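Transcription factor tau 138 kDa subunit (Saccharomyces cerevisiae, PDB 5AIM) helps TFIIIC bind boxB promoter DNA of tRNA genes for RNA polymerase III transcription, here represented by its central extended winged-helix domain. Local coordinates at residues Y30-F35 against Q91-K96; A17-M22 against D59-S64; G26-L31 against P83-D88. All blocks are in the same frame, centred on the assembly; numbering follows the deposited sequence. Where two conformers were deposited one is given.

Contact 1: residues Y30-F35 against Q91-K96; sequences YLREQF and QRYILK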
ATOM      1  N   TYR A  30      -6.502  -3.422  -2.466  1.00 20.58           N
ATOM      2  CA  TYR A  30      -6.018  -3.589  -3.821  1.00 19.54           C
ATOM      3  C   TYR A  30      -5.119  -2.411  -4.183  1.00 19.60           C
ATOM      4  O   TYR A  30      -5.412  -1.259  -3.843  1.00 20.19           O
ATOM      5  CB  TYR A  30      -7.188  -3.682  -4.804  1.00 21.58           C
ATOM      6  CG  TYR A  30      -7.883  -5.026  -4.847  1.00 23.93           C
ATOM      7  CD1 TYR A  30      -7.158  -6.207  -4.967  1.00 25.09           C
ATOM      8  CD2 TYR A  30      -9.267  -5.113  -4.795  1.00 25.89           C
ATOM      9  CE1 TYR A  30      -7.793  -7.431  -5.019  1.00 29.42           C
ATOM     10  CE2 TYR A  30      -9.914  -6.341  -4.856  1.00 27.53           C
ATOM     11  CZ  TYR A  30      -9.169  -7.497  -4.965  1.00 29.42           C
ATOM     12  OH  TYR A  30      -9.791  -8.725  -5.020  1.00 32.46           O
ATOM     13  N   LEU A  31      -4.020  -2.714  -4.864  1.00 22.03           N
ATOM     14  CA  LEU A  31      -3.112  -1.690  -5.341  1.00 22.43           C
ATOM     15  C   LEU A  31      -3.674  -1.122  -6.636  1.00 21.87           C
ATOM     16  O   LEU A  31      -3.548  -1.714  -7.706  1.00 26.86           O
ATOM     17  CB  LEU A  31      -1.719  -2.284  -5.539  1.00 25.24           C
ATOM     18  CG  LEU A  31      -0.504  -1.389  -5.324  1.00 40.17           C
ATOM     19  CD1 LEU A  31      -0.498  -0.824  -3.908  1.00 28.28           C
ATOM     20  CD2 LEU A  31       0.764  -2.196  -5.601  1.00 28.84           C
ATOM     21  N   ARG A  32      -4.320   0.029  -6.501  1.00 20.46           N
ATOM     22  CA  ARG A  32      -5.024   0.674  -7.596  1.00 21.30           C
ATOM     23  C   ARG A  32      -5.256   2.127  -7.207  1.00 20.47           C
ATOM     24  O   ARG A  32      -4.893   2.546  -6.105  1.00 19.19           O
ATOM     25  CB  ARG A  32      -6.360  -0.027  -7.865  1.00 21.21           C
ATOM     26  CG  ARG A  32      -7.296  -0.021  -6.659  1.00 21.24           C
ATOM     27  CD  ARG A  32      -8.601  -0.769  -6.894  1.00 21.43           C
ATOM     28  NE  ARG A  32      -9.359  -0.887  -5.650  1.00 23.50           N
ATOM     29  CZ  ARG A  32     -10.512  -1.535  -5.523  1.00 27.02           C
ATOM     30  NH1 ARG A  32     -11.059  -2.148  -6.564  1.00 30.85           N
ATOM     31  NH2 ARG A  32     -11.108  -1.581  -4.339  1.00 28.12           N
ATOM     32  N   GLU A  33      -5.874   2.889  -8.100  1.00 21.85           N
ATOM     33  CA  GLU A  33      -6.026   4.335  -7.914  1.00 19.75           C
ATOM     34  C   GLU A  33      -6.598   4.738  -6.553  1.00 21.91           C
ATOM     35  O   GLU A  33      -6.087   5.661  -5.929  1.00 21.63           O
ATOM     36  CB  GLU A  33      -6.900   4.907  -9.026  1.00 23.73           C
ATOM     37  CG  GLU A  33      -7.080   6.416  -8.974  1.00 34.42           C
ATOM     38  CD  GLU A  33      -7.808   6.950 -10.194  1.00 64.61           C
ATOM     39  OE1 GLU A  33      -9.024   6.701 -10.321  1.00 52.59           O
ATOM     40  OE2 GLU A  33      -7.161   7.618 -11.029  1.00 57.82           O
ATOM     41  N   GLN A  34      -7.638   4.048  -6.095  1.00 20.68           N
ATOM     42  CA  GLN A  34      -8.283   4.374  -4.822  1.00 20.69           C
ATOM     43  C   GLN A  34      -7.265   4.401  -3.673  1.00 18.66           C
ATOM     44  O   GLN A  34      -7.263   5.325  -2.814  1.00 19.42           O
ATOM     45  CB  GLN A  34      -9.394   3.357  -4.529  1.00 23.26           C
ATOM     46  CG  GLN A  34     -10.136   3.590  -3.224  1.00 28.98           C
ATOM     47  CD  GLN A  34     -11.251   2.586  -3.003  1.00 32.51           C
ATOM     48  OE1 GLN A  34     -11.663   1.886  -3.929  1.00 31.92           O
ATOM     49  NE2 GLN A  34     -11.742   2.509  -1.773  1.00 48.41           N
ATOM     50  N   PHE A  35      -6.384   3.405  -3.650  1.00 17.61           N
ATOM     51  CA  PHE A  35      -5.380   3.333  -2.597  1.00 16.47           C
ATOM     52  C   PHE A  35      -4.396   4.497  -2.686  1.00 17.92           C
ATOM     53  O   PHE A  35      -4.110   5.185  -1.677  1.00 17.68           O
ATOM     54  CB  PHE A  35      -4.618   2.007  -2.617  1.00 18.84           C
ATOM     55  CG  PHE A  35      -3.548   1.940  -1.569  1.00 18.50           C
ATOM     56  CD1 PHE A  35      -3.897   1.797  -0.238  1.00 21.18           C
ATOM     57  CD2 PHE A  35      -2.211   2.059  -1.900  1.00 27.93           C
ATOM     58  CE1 PHE A  35      -2.937   1.762   0.745  1.00 25.54           C
ATOM     59  CE2 PHE A  35      -1.242   2.029  -0.907  1.00 22.15           C
ATOM     60  CZ  PHE A  35      -1.615   1.868   0.407  1.00 22.69           C
ATOM     61  N   GLN A  91      -9.891 -12.451   2.736  1.00 25.46           N
ATOM     62  CA  GLN A  91     -10.942 -13.068   1.935  1.00 27.24           C
ATOM     63  C   GLN A  91     -12.236 -12.261   1.981  1.00 27.75           C
ATOM     64  O   GLN A  91     -12.927 -12.141   0.965  1.00 29.87           O
ATOM     65  CB  GLN A  91     -11.180 -14.516   2.367  1.00 29.81           C
ATOM     66  CG  GLN A  91     -10.010 -15.439   2.057  1.00 39.72           C
ATOM     67  CD  GLN A  91      -9.638 -15.455   0.584  1.00 72.00           C
ATOM     68  OE1 GLN A  91     -10.480 -15.226  -0.285  1.00 42.11           O
ATOM     69  NE2 GLN A  91      -8.370 -15.725   0.297  1.00 53.54           N
ATOM     70  N   ARG A  92     -12.557 -11.691   3.145  1.00 27.61           N
ATOM     71  CA  ARG A  92     -13.735 -10.830   3.250  1.00 29.40           C
ATOM     72  C   ARG A  92     -13.601  -9.634   2.310  1.00 26.88           C
ATOM     73  O   ARG A  92     -14.548  -9.273   1.600  1.00 29.04           O
ATOM     74  CB  ARG A  92     -13.956 -10.360   4.692  1.00 33.65           C
ATOM     75  CG  ARG A  92     -14.880 -11.263   5.495  1.00 43.76           C
ATOM     76  CD  ARG A  92     -15.271 -10.651   6.839  1.00 44.96           C
ATOM     77  NE  ARG A  92     -14.230 -10.814   7.854  1.00 81.28           N
ATOM     78  CZ  ARG A  92     -13.360  -9.875   8.218  1.00101.84           C
ATOM     79  NH1 ARG A  92     -13.378  -8.667   7.663  1.00 74.55           N
ATOM     80  NH2 ARG A  92     -12.461 -10.147   9.155  1.00 70.44           N
ATOM     81  N   TYR A  93     -12.416  -9.033   2.292  1.00 24.82           N
ATOM     82  CA  TYR A  93     -12.160  -7.925   1.378  1.00 26.25           C
ATOM     83  C   TYR A  93     -12.279  -8.368  -0.089  1.00 25.91           C
ATOM     84  O   TYR A  93     -12.927  -7.696  -0.891  1.00 26.42           O
ATOM     85  CB  TYR A  93     -10.783  -7.315   1.650  1.00 21.96           C
ATOM     86  CG  TYR A  93     -10.418  -6.164   0.734  1.00 20.77           C
ATOM     87  CD1 TYR A  93     -10.796  -4.860   1.034  1.00 21.83           C
ATOM     88  CD2 TYR A  93      -9.680  -6.381  -0.421  1.00 22.05           C
ATOM     89  CE1 TYR A  93     -10.453  -3.809   0.197  1.00 24.55           C
ATOM     90  CE2 TYR A  93      -9.333  -5.335  -1.260  1.00 23.16           C
ATOM     91  CZ  TYR A  93      -9.721  -4.056  -0.949  1.00 23.70           C
ATOM     92  OH  TYR A  93      -9.375  -3.022  -1.791  1.00 24.78           O
ATOM     93  N   ILE A  94     -11.662  -9.493  -0.444  1.00 24.76           N
ATOM     94  CA  ILE A  94     -11.764  -9.998  -1.820  1.00 26.59           C
ATOM     95  C   ILE A  94     -13.226 -10.214  -2.205  1.00 30.47           C
ATOM     96  O   ILE A  94     -13.650  -9.839  -3.300  1.00 31.05           O
ATOM     97  CB  ILE A  94     -10.974 -11.311  -2.007  1.00 26.79           C
ATOM     98  CG1 ILE A  94      -9.475 -11.029  -1.901  1.00 25.28           C
ATOM     99  CG2 ILE A  94     -11.304 -11.982  -3.363  1.00 30.23           C
ATOM    100  CD1 ILE A  94      -8.631 -12.276  -1.754  1.00 28.34           C
ATOM    101  N   LEU A  95     -13.991 -10.813  -1.300  1.00 29.11           N
ATOM    102  CA  LEU A  95     -15.408 -11.062  -1.553  1.00 36.64           C
ATOM    103  C   LEU A  95     -16.185  -9.757  -1.722  1.00 35.19           C
ATOM    104  O   LEU A  95     -16.999  -9.626  -2.633  1.00 38.91           O
ATOM    105  CB  LEU A  95     -16.020 -11.883  -0.418  1.00 36.79           C
ATOM    106  CG  LEU A  95     -17.493 -12.254  -0.604  1.00 45.29           C
ATOM    107  CD1 LEU A  95     -17.643 -13.270  -1.726  1.00 44.26           C
ATOM    108  CD2 LEU A  95     -18.080 -12.781   0.694  1.00 70.99           C
ATOM    109  N   LYS A  96     -15.943  -8.799  -0.832  1.00 33.52           N
ATOM    110  CA  LYS A  96     -16.643  -7.513  -0.884  1.00 36.24           C
ATOM    111  C   LYS A  96     -16.377  -6.739  -2.180  1.00 39.59           C
ATOM    112  O   LYS A  96     -17.280  -6.111  -2.735  1.00 42.78           O
ATOM    113  CB  LYS A  96     -16.260  -6.654   0.323  1.00 38.16           C
ATOM    114  CG  LYS A  96     -16.882  -5.265   0.323  1.00 61.92           C
ATOM    115  CD  LYS A  96     -16.657  -4.551   1.648  1.00 61.45           C
ATOM    116  NZ  LYS A  96     -17.122  -2.454   2.939  1.00 53.62           N
TER
HETATM  117  O   HOH W   1     -12.223  -9.090  -5.540  1.00 30.98           O
HETATM  118  O   HOH W   2     -10.574  -0.734  -1.679  1.00 27.92           O

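Contact 2: residues A17-M22 against D59-S64; sequences AILKVM and DLMVES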
ATOM      1  N   ALA A  17       3.366   6.975   5.720  1.00 17.64           N
ATOM      2  CA  ALA A  17       2.010   7.266   5.233  1.00 17.36           C
ATOM      3  C   ALA A  17       1.299   6.000   4.754  1.00 18.11           C
ATOM      4  O   ALA A  17       0.135   5.753   5.097  1.00 18.77           O
ATOM      5  CB  ALA A  17       2.051   8.291   4.117  1.00 19.72           C
ATOM      6  N   ILE A  18       1.985   5.205   3.943  1.00 17.38           N
ATOM      7  CA  ILE A  18       1.413   3.947   3.462  1.00 16.78           C
ATOM      8  C   ILE A  18       0.992   3.076   4.643  1.00 18.15           C
ATOM      9  O   ILE A  18      -0.116   2.520   4.666  1.00 18.54           O
ATOM     10  CB  ILE A  18       2.432   3.199   2.582  1.00 17.05           C
ATOM     11  CG1 ILE A  18       2.626   3.954   1.268  1.00 17.97           C
ATOM     12  CG2 ILE A  18       1.980   1.779   2.282  1.00 18.05           C
ATOM     13  CD1 ILE A  18       3.906   3.587   0.537  1.00 20.21           C
ATOM     14  N   LEU A  19       1.870   2.960   5.630  1.00 18.08           N
ATOM     15  CA  LEU A  19       1.547   2.166   6.811  1.00 15.64           C
ATOM     16  C   LEU A  19       0.317   2.687   7.580  1.00 18.76           C
ATOM     17  O   LEU A  19      -0.592   1.908   7.952  1.00 19.80           O
ATOM     18  CB  LEU A  19       2.766   2.115   7.730  1.00 20.75           C
ATOM     19  CG  LEU A  19       2.733   1.098   8.861  1.00 21.43           C
ATOM     20  CD1 LEU A  19       2.708  -0.313   8.314  1.00 23.85           C
ATOM     21  CD2 LEU A  19       3.944   1.286   9.749  1.00 23.51           C
ATOM     22  N   LYS A  20       0.288   3.995   7.836  1.00 17.86           N
ATOM     23  CA  LYS A  20      -0.851   4.585   8.554  1.00 19.01           C
ATOM     24  C   LYS A  20      -2.171   4.416   7.787  1.00 17.97           C
ATOM     25  O   LYS A  20      -3.218   4.084   8.369  1.00 19.09           O
ATOM     26  CB  LYS A  20      -0.597   6.066   8.870  1.00 20.83           C
ATOM     27  CG  LYS A  20      -1.775   6.813   9.501  1.00 24.48           C
ATOM     28  CD  LYS A  20      -2.228   6.210  10.820  1.00 46.03           C
ATOM     29  CE  LYS A  20      -1.333   6.634  11.968  1.00 44.78           C
ATOM     30  NZ  LYS A  20      -1.691   5.904  13.216  1.00 77.07           N
ATOM     31  N   VAL A  21      -2.116   4.644   6.478  1.00 18.01           N
ATOM     32  CA  VAL A  21      -3.298   4.469   5.643  1.00 17.41           C
ATOM     33  C   VAL A  21      -3.749   3.012   5.664  1.00 17.91           C
ATOM     34  O   VAL A  21      -4.942   2.737   5.811  1.00 18.02           O
ATOM     35  CB  VAL A  21      -3.042   4.958   4.208  1.00 18.50           C
ATOM     36  CG1 VAL A  21      -4.149   4.529   3.268  1.00 20.48           C
ATOM     37  CG2 VAL A  21      -2.892   6.468   4.201  1.00 20.34           C
ATOM     38  N   MET A  22      -2.803   2.085   5.541  1.00 17.32           N
ATOM     39  CA  MET A  22      -3.170   0.676   5.593  1.00 17.68           C
ATOM     40  C   MET A  22      -3.847   0.321   6.907  1.00 18.12           C
ATOM     41  O   MET A  22      -4.858  -0.393   6.904  1.00 19.13           O
ATOM     42  CB  MET A  22      -1.957  -0.220   5.348  1.00 17.51           C
ATOM     43  CG  MET A  22      -1.532  -0.263   3.886  1.00 21.60           C
ATOM     44  SD  MET A  22      -2.754  -1.032   2.796  1.00 19.93           S
ATOM     45  CE  MET A  22      -2.702  -2.731   3.374  1.00 21.24           C
ATOM     46  N   ASP A  59       6.750  -0.958  -2.920  1.00 23.25           N
ATOM     47  CA  ASP A  59       7.630  -2.074  -3.257  1.00 26.88           C
ATOM     48  C   ASP A  59       8.700  -2.281  -2.181  1.00 26.06           C
ATOM     49  O   ASP A  59       8.971  -3.424  -1.761  1.00 26.66           O
ATOM     50  CB  ASP A  59       8.298  -1.855  -4.616  1.00 28.60           C
ATOM     51  CG  ASP A  59       7.342  -2.038  -5.776  1.00 50.11           C
ATOM     52  OD1 ASP A  59       6.253  -2.614  -5.573  1.00 53.45           O
ATOM     53  OD2 ASP A  59       7.687  -1.612  -6.900  1.00 41.19           O
ATOM     54  N   LEU A  60       9.314  -1.183  -1.735  1.00 26.16           N
ATOM     55  CA  LEU A  60      10.277  -1.298  -0.640  1.00 26.48           C
ATOM     56  C   LEU A  60       9.645  -1.975   0.570  1.00 23.04           C
ATOM     57  O   LEU A  60      10.260  -2.838   1.206  1.00 28.91           O
ATOM     58  CB  LEU A  60      10.841   0.060  -0.235  1.00 24.40           C
ATOM     59  CG  LEU A  60      11.784   0.744  -1.217  1.00 26.60           C
ATOM     60  CD1 LEU A  60      12.307   2.032  -0.608  1.00 26.95           C
ATOM     61  CD2 LEU A  60      12.930  -0.168  -1.602  1.00 28.97           C
ATOM     62  N   MET A  61       8.410  -1.597   0.885  1.00 23.46           N
ATOM     63  CA  MET A  61       7.715  -2.216   2.017  1.00 22.85           C
ATOM     64  C   MET A  61       7.365  -3.692   1.814  1.00 25.72           C
ATOM     65  O   MET A  61       7.448  -4.489   2.749  1.00 24.44           O
ATOM     66  CB  MET A  61       6.471  -1.414   2.362  1.00 22.61           C
ATOM     67  CG  MET A  61       6.831  -0.039   2.852  1.00 19.67           C
ATOM     68  SD  MET A  61       5.405   1.013   3.069  1.00 21.94           S
ATOM     69  CE  MET A  61       4.744   0.371   4.606  1.00 22.97           C
ATOM     70  N   VAL A  62       6.967  -4.067   0.605  1.00 24.00           N
ATOM     71  CA  VAL A  62       6.712  -5.479   0.346  1.00 26.08           C
ATOM     72  C   VAL A  62       8.002  -6.284   0.465  1.00 30.43           C
ATOM     73  O   VAL A  62       8.018  -7.361   1.072  1.00 30.78           O
ATOM     74  CB  VAL A  62       6.069  -5.711  -1.035  1.00 26.75           C
ATOM     75  CG1 VAL A  62       6.023  -7.206  -1.375  1.00 30.53           C
ATOM     76  CG2 VAL A  62       4.674  -5.108  -1.068  1.00 27.40           C
ATOM     77  N   GLU A  63       9.088  -5.774  -0.108  1.00 29.44           N
ATOM     78  CA  GLU A  63      10.333  -6.535  -0.101  1.00 36.44           C
ATOM     79  C   GLU A  63      10.915  -6.704   1.305  1.00 36.71           C
ATOM     80  O   GLU A  63      11.543  -7.727   1.595  1.00 38.58           O
ATOM     81  CB  GLU A  63      11.358  -5.920  -1.057  1.00 45.75           C
ATOM     82  CG  GLU A  63      11.017  -6.127  -2.530  1.00 69.66           C
ATOM     83  CD  GLU A  63      10.836  -7.592  -2.895  1.00 99.96           C
ATOM     84  OE1 GLU A  63      11.699  -8.414  -2.519  1.00 66.28           O
ATOM     85  OE2 GLU A  63       9.822  -7.923  -3.548  1.00 79.96           O
ATOM     86  N   SER A  64      10.696  -5.721   2.177  1.00 26.73           N
ATOM     87  CA  SER A  64      11.188  -5.805   3.551  1.00 27.48           C
ATOM     88  C   SER A  64      10.176  -6.469   4.487  1.00 25.38           C
ATOM     89  O   SER A  64      10.411  -6.574   5.692  1.00 29.65           O
ATOM     90  CB  SER A  64      11.573  -4.422   4.079  1.00 26.01           C
ATOM     91  OG  SER A  64      10.452  -3.569   4.176  1.00 24.37           O
TER

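Contact 3: residues G26-L31 against P83-D88; sequences GGVAYL and PTVGED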
ATOM      1  N   GLY A  26      -8.280  -0.696   7.172  1.00 19.34           N
ATOM      2  CA  GLY A  26      -8.676  -2.028   7.608  1.00 21.18           C
ATOM      3  C   GLY A  26      -7.655  -3.119   7.340  1.00 21.31           C
ATOM      4  O   GLY A  26      -7.926  -4.298   7.596  1.00 23.28           O
ATOM      5  N   GLY A  27      -6.500  -2.740   6.805  1.00 19.22           N
ATOM      6  CA  GLY A  27      -5.367  -3.640   6.719  1.00 19.69           C
ATOM      7  C   GLY A  27      -5.238  -4.441   5.433  1.00 17.55           C
ATOM      8  O   GLY A  27      -4.311  -5.239   5.311  1.00 19.40           O
ATOM      9  N   VAL A  28      -6.145  -4.218   4.484  1.00 18.37           N
ATOM     10  CA  VAL A  28      -6.139  -4.922   3.200  1.00 17.94           C
ATOM     11  C   VAL A  28      -6.543  -3.933   2.124  1.00 18.92           C
ATOM     12  O   VAL A  28      -7.499  -3.167   2.307  1.00 19.90           O
ATOM     13  CB  VAL A  28      -7.136  -6.097   3.176  1.00 20.08           C
ATOM     14  CG1 VAL A  28      -6.915  -6.935   1.928  1.00 23.39           C
ATOM     15  CG2 VAL A  28      -6.998  -6.955   4.417  1.00 23.04           C
ATOM     16  N   ALA A  29      -5.820  -3.930   1.009  1.00 18.94           N
ATOM     17  CA  ALA A  29      -6.186  -3.055  -0.100  1.00 22.78           C
ATOM     18  C   ALA A  29      -5.689  -3.587  -1.427  1.00 19.81           C
ATOM     19  O   ALA A  29      -4.602  -4.151  -1.510  1.00 21.75           O
ATOM     20  CB  ALA A  29      -5.634  -1.659   0.124  1.00 22.89           C
ATOM     21  N   TYR A  30      -6.502  -3.422  -2.466  1.00 20.58           N
ATOM     22  CA  TYR A  30      -6.018  -3.589  -3.821  1.00 19.54           C
ATOM     23  C   TYR A  30      -5.119  -2.411  -4.183  1.00 19.60           C
ATOM     24  O   TYR A  30      -5.412  -1.259  -3.843  1.00 20.19           O
ATOM     25  CB  TYR A  30      -7.188  -3.682  -4.804  1.00 21.58           C
ATOM     26  CG  TYR A  30      -7.883  -5.026  -4.847  1.00 23.93           C
ATOM     27  CD1 TYR A  30      -7.158  -6.207  -4.967  1.00 25.09           C
ATOM     28  CD2 TYR A  30      -9.267  -5.113  -4.795  1.00 25.89           C
ATOM     29  CE1 TYR A  30      -7.793  -7.431  -5.019  1.00 29.42           C
ATOM     30  CE2 TYR A  30      -9.914  -6.341  -4.856  1.00 27.53           C
ATOM     31  CZ  TYR A  30      -9.169  -7.497  -4.965  1.00 29.42           C
ATOM     32  OH  TYR A  30      -9.791  -8.725  -5.020  1.00 32.46           O
ATOM     33  N   LEU A  31      -4.020  -2.714  -4.864  1.00 22.03           N
ATOM     34  CA  LEU A  31      -3.112  -1.690  -5.341  1.00 22.43           C
ATOM     35  C   LEU A  31      -3.674  -1.122  -6.636  1.00 21.87           C
ATOM     36  O   LEU A  31      -3.548  -1.714  -7.706  1.00 26.86           O
ATOM     37  CB  LEU A  31      -1.719  -2.284  -5.539  1.00 25.24           C
ATOM     38  CG  LEU A  31      -0.504  -1.389  -5.324  1.00 40.17           C
ATOM     39  CD1 LEU A  31      -0.498  -0.824  -3.908  1.00 28.28           C
ATOM     40  CD2 LEU A  31       0.764  -2.196  -5.601  1.00 28.84           C
ATOM     41  N   PRO A  83       0.779  -7.727   7.372  1.00 22.78           N
ATOM     42  CA  PRO A  83       1.050  -9.167   7.471  1.00 25.78           C
ATOM     43  C   PRO A  83       0.245  -9.914   8.531  1.00 26.48           C
ATOM     44  O   PRO A  83       0.057 -11.123   8.380  1.00 33.42           O
ATOM     45  CB  PRO A  83       2.537  -9.213   7.824  1.00 28.54           C
ATOM     46  CG  PRO A  83       3.092  -7.975   7.237  1.00 32.66           C
ATOM     47  CD  PRO A  83       2.025  -6.938   7.396  1.00 27.35           C
ATOM     48  N   THR A  84      -0.221  -9.224   9.570  1.00 27.78           N
ATOM     49  CA  THR A  84      -0.925  -9.883  10.669  1.00 27.15           C
ATOM     50  C   THR A  84      -2.442  -9.678  10.643  1.00 27.27           C
ATOM     51  O   THR A  84      -3.127 -10.018  11.603  1.00 30.69           O
ATOM     52  CB  THR A  84      -0.401  -9.393  12.030  1.00 41.32           C
ATOM     53  OG1 THR A  84      -0.717  -8.005  12.192  1.00 37.20           O
ATOM     54  CG2 THR A  84       1.105  -9.593  12.130  1.00 43.31           C
ATOM     55  N   VAL A  85      -2.968  -9.144   9.543  1.00 25.28           N
ATOM     56  CA  VAL A  85      -4.386  -8.796   9.470  1.00 25.97           C
ATOM     57  C   VAL A  85      -5.297 -10.027   9.538  1.00 26.90           C
ATOM     58  O   VAL A  85      -6.430  -9.945  10.019  1.00 29.82           O
ATOM     59  CB  VAL A  85      -4.700  -7.976   8.197  1.00 29.01           C
ATOM     60  CG1 VAL A  85      -4.569  -8.837   6.937  1.00 24.21           C
ATOM     61  CG2 VAL A  85      -6.088  -7.348   8.291  1.00 27.98           C
ATOM     62  N   GLY A  86      -4.801 -11.163   9.061  1.00 26.27           N
ATOM     63  CA  GLY A  86      -5.560 -12.404   9.084  1.00 26.39           C
ATOM     64  C   GLY A  86      -6.224 -12.713   7.752  1.00 26.73           C
ATOM     65  O   GLY A  86      -6.759 -11.822   7.091  1.00 25.91           O
ATOM     66  N   GLU A  87      -6.211 -13.982   7.364  1.00 31.14           N
ATOM     67  CA  GLU A  87      -6.718 -14.380   6.054  0.54 28.37           C
ATOM     68  C   GLU A  87      -8.228 -14.195   5.945  1.00 28.55           C
ATOM     69  O   GLU A  87      -8.757 -13.983   4.850  1.00 29.51           O
ATOM     70  CB  GLU A  87      -6.352 -15.834   5.752  0.54 33.49           C
ATOM     71  CG  GLU A  87      -6.705 -16.268   4.337  0.54 34.49           C
ATOM     72  CD  GLU A  87      -5.945 -15.502   3.276  0.54 30.31           C
ATOM     73  OE1 GLU A  87      -4.784 -15.116   3.530  0.54 37.79           O
ATOM     74  OE2 GLU A  87      -6.513 -15.285   2.187  0.54 30.67           O
ATOM     75  N   ASP A  88      -8.925 -14.269   7.073  1.00 30.32           N
ATOM     76  CA  ASP A  88     -10.365 -14.029   7.077  1.00 31.89           C
ATOM     77  C   ASP A  88     -10.673 -12.631   6.533  1.00 27.55           C
ATOM     78  O   ASP A  88     -11.546 -12.462   5.672  1.00 30.77           O
ATOM     79  CB  ASP A  88     -10.936 -14.190   8.486  1.00 47.09           C
ATOM     80  CG  ASP A  88     -12.427 -13.918   8.543  1.00 99.55           C
ATOM     81  OD1 ASP A  88     -13.212 -14.836   8.226  1.00 79.47           O
ATOM     82  OD2 ASP A  88     -12.815 -12.787   8.905  1.00 88.75           O
TER

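Contact 1: residues Y30-F35 against Q91-K96
Tyr93, reaching out from helix 87-96, takes the backbone amide of Tyr30 on its phenol oxygen: Tyr30 N to Tyr93 OH is 3.0 Å and nearly straight, 169° at the hydrogen. With CG anti to the backbone N (chi1 179°), the Tyr93 side chain carries its hydroxyl off the helix to strand 28-30.

The two tyrosine rings also touch. Tyr93 CE2 lies over one face of the Tyr30 ring, displaced toward its rim, 3.5 Å from Tyr30 CD2; the planes are inclined at 57°, an oblique meeting. Ile94 lies against the phenol end of Tyr30, its CG1 3.9 Å from Tyr30 OH.

Two waters extend the polar grip. One joins Tyr30 OH to the carbonyl of Ile94, to which it donates. The other accepts from Arg32 NH2 and lies 2.6 Å from Tyr93 OH. The Arg32 guanidinium spreads one face over Tyr30 CD2, while its NH2 forms a salt bridge with Glu97.

The contact ties helix 87-96, at the C-terminal end of the extended winged-helix domain, to Arg32 at the N-cap of helix 33-43 and to edge strand 28-30 of the small antiparallel sheet, whose central strand 78-81 packs Ile79 against Tyr30 and Ile94.

Contact 2: residues A17-M22 against D59-S64
Met61 of helix 52-63 pushes its thioether against Ile18 of helix 5-24, and the contact is apolar throughout. The sulfur does most of the touching: Met61 SD lies 3.6 Å from Ile18 CG2 and 3.9 Å from Ile18 CD1, so that both branches of the isoleucine meet it. The two side chains run past each other in opposite directions. The Met61 chain leaves its helix extended at chi2 (173°) and then bends at chi3 (77°), which turns the terminal methyl along helix 5-24. There Met61 CE comes 4.0 Å from the backbone N of Leu19 and 4.1 Å from Leu19 CB.

In this extended winged-helix domain, a member of the helix-turn-helix clan, the contact packs helix 5-24 against helix 52-63, close to the middle of the domain. Ile18 also touches Val54, Asp57 and Val58 on helix 52-63, and Leu67, just beyond that helix, covers both Ile18 and Met61.

Where helix 52-63 ends, the carbonyl O of Leu60 accepts from Ser64 N and from Ser64 OG, each at 3.1 Å. The two donors arrive from opposite faces of the carbonyl plane, the hydroxyl tilted 26° out of it, and the serine side chain thus folds back onto the last helical turn.

Contact 3: residues G26-L31 against P83-D88
Val85 points its side chain at the Gly26-Gly27 turn and at Val28, on the side of the winged-helix domain where the first helix gives way to the small antiparallel sheet. Gly26 ends helix 5-24 in a Schellman motif, with positive phi, and Gly27 follows at phi 92°, turning the chain into strand 28-30.

The two valines cross at about a right angle. Val85 has CG1 between the backbone N and the carbonyl carbon (chi1 69°) and CG2 on the far side from the N, so its two methyls form a fork. Val28 CG2 sits 4.0 Å from each of them, Val85 CG1 and Val85 CG2. The backbone oxygens of the turn pack against the methyls, with Gly27 O 4.0 Å from Val85 CG1. Gly27, lacking a CB, lets Val85 CG2 come in close. Replacing Val85 with an alanine would probably leave Val28 CG2 without these methyl partners and open a gap beside the glycine turn.

Ile90 of helix 87-96 touches both valines, while Gly86 takes the N-cap of that helix. The closest approach between the two segments is made by a methyl and a carbonyl, Val85 CG2 lying 3.6 Å from Gly26 O.

How the contacts relate
Contacts 1 and 3 are neighbours, with centres about 9 Å apart: they share Tyr30 and Leu31, and both join the strand 28-30 region to the C-terminal helix or the loop leading into it. Tyr93 of contact 1 reaches contact 3 directly, its CD2 3.7 Å from Val28 CG1. Contact 2 sits deeper, its centre about 12 Å from that of contact 3 and 16 Å from that of contact 1. Met22, in segment 17-22 though not touching 59-64, meets both others, through Met22 CE to Gly27 O at 3.6 Å and Met22 SD to Phe35 CE1 at 3.5 Å. Along the chain, the segments of contact 2 alternate with those of the other two.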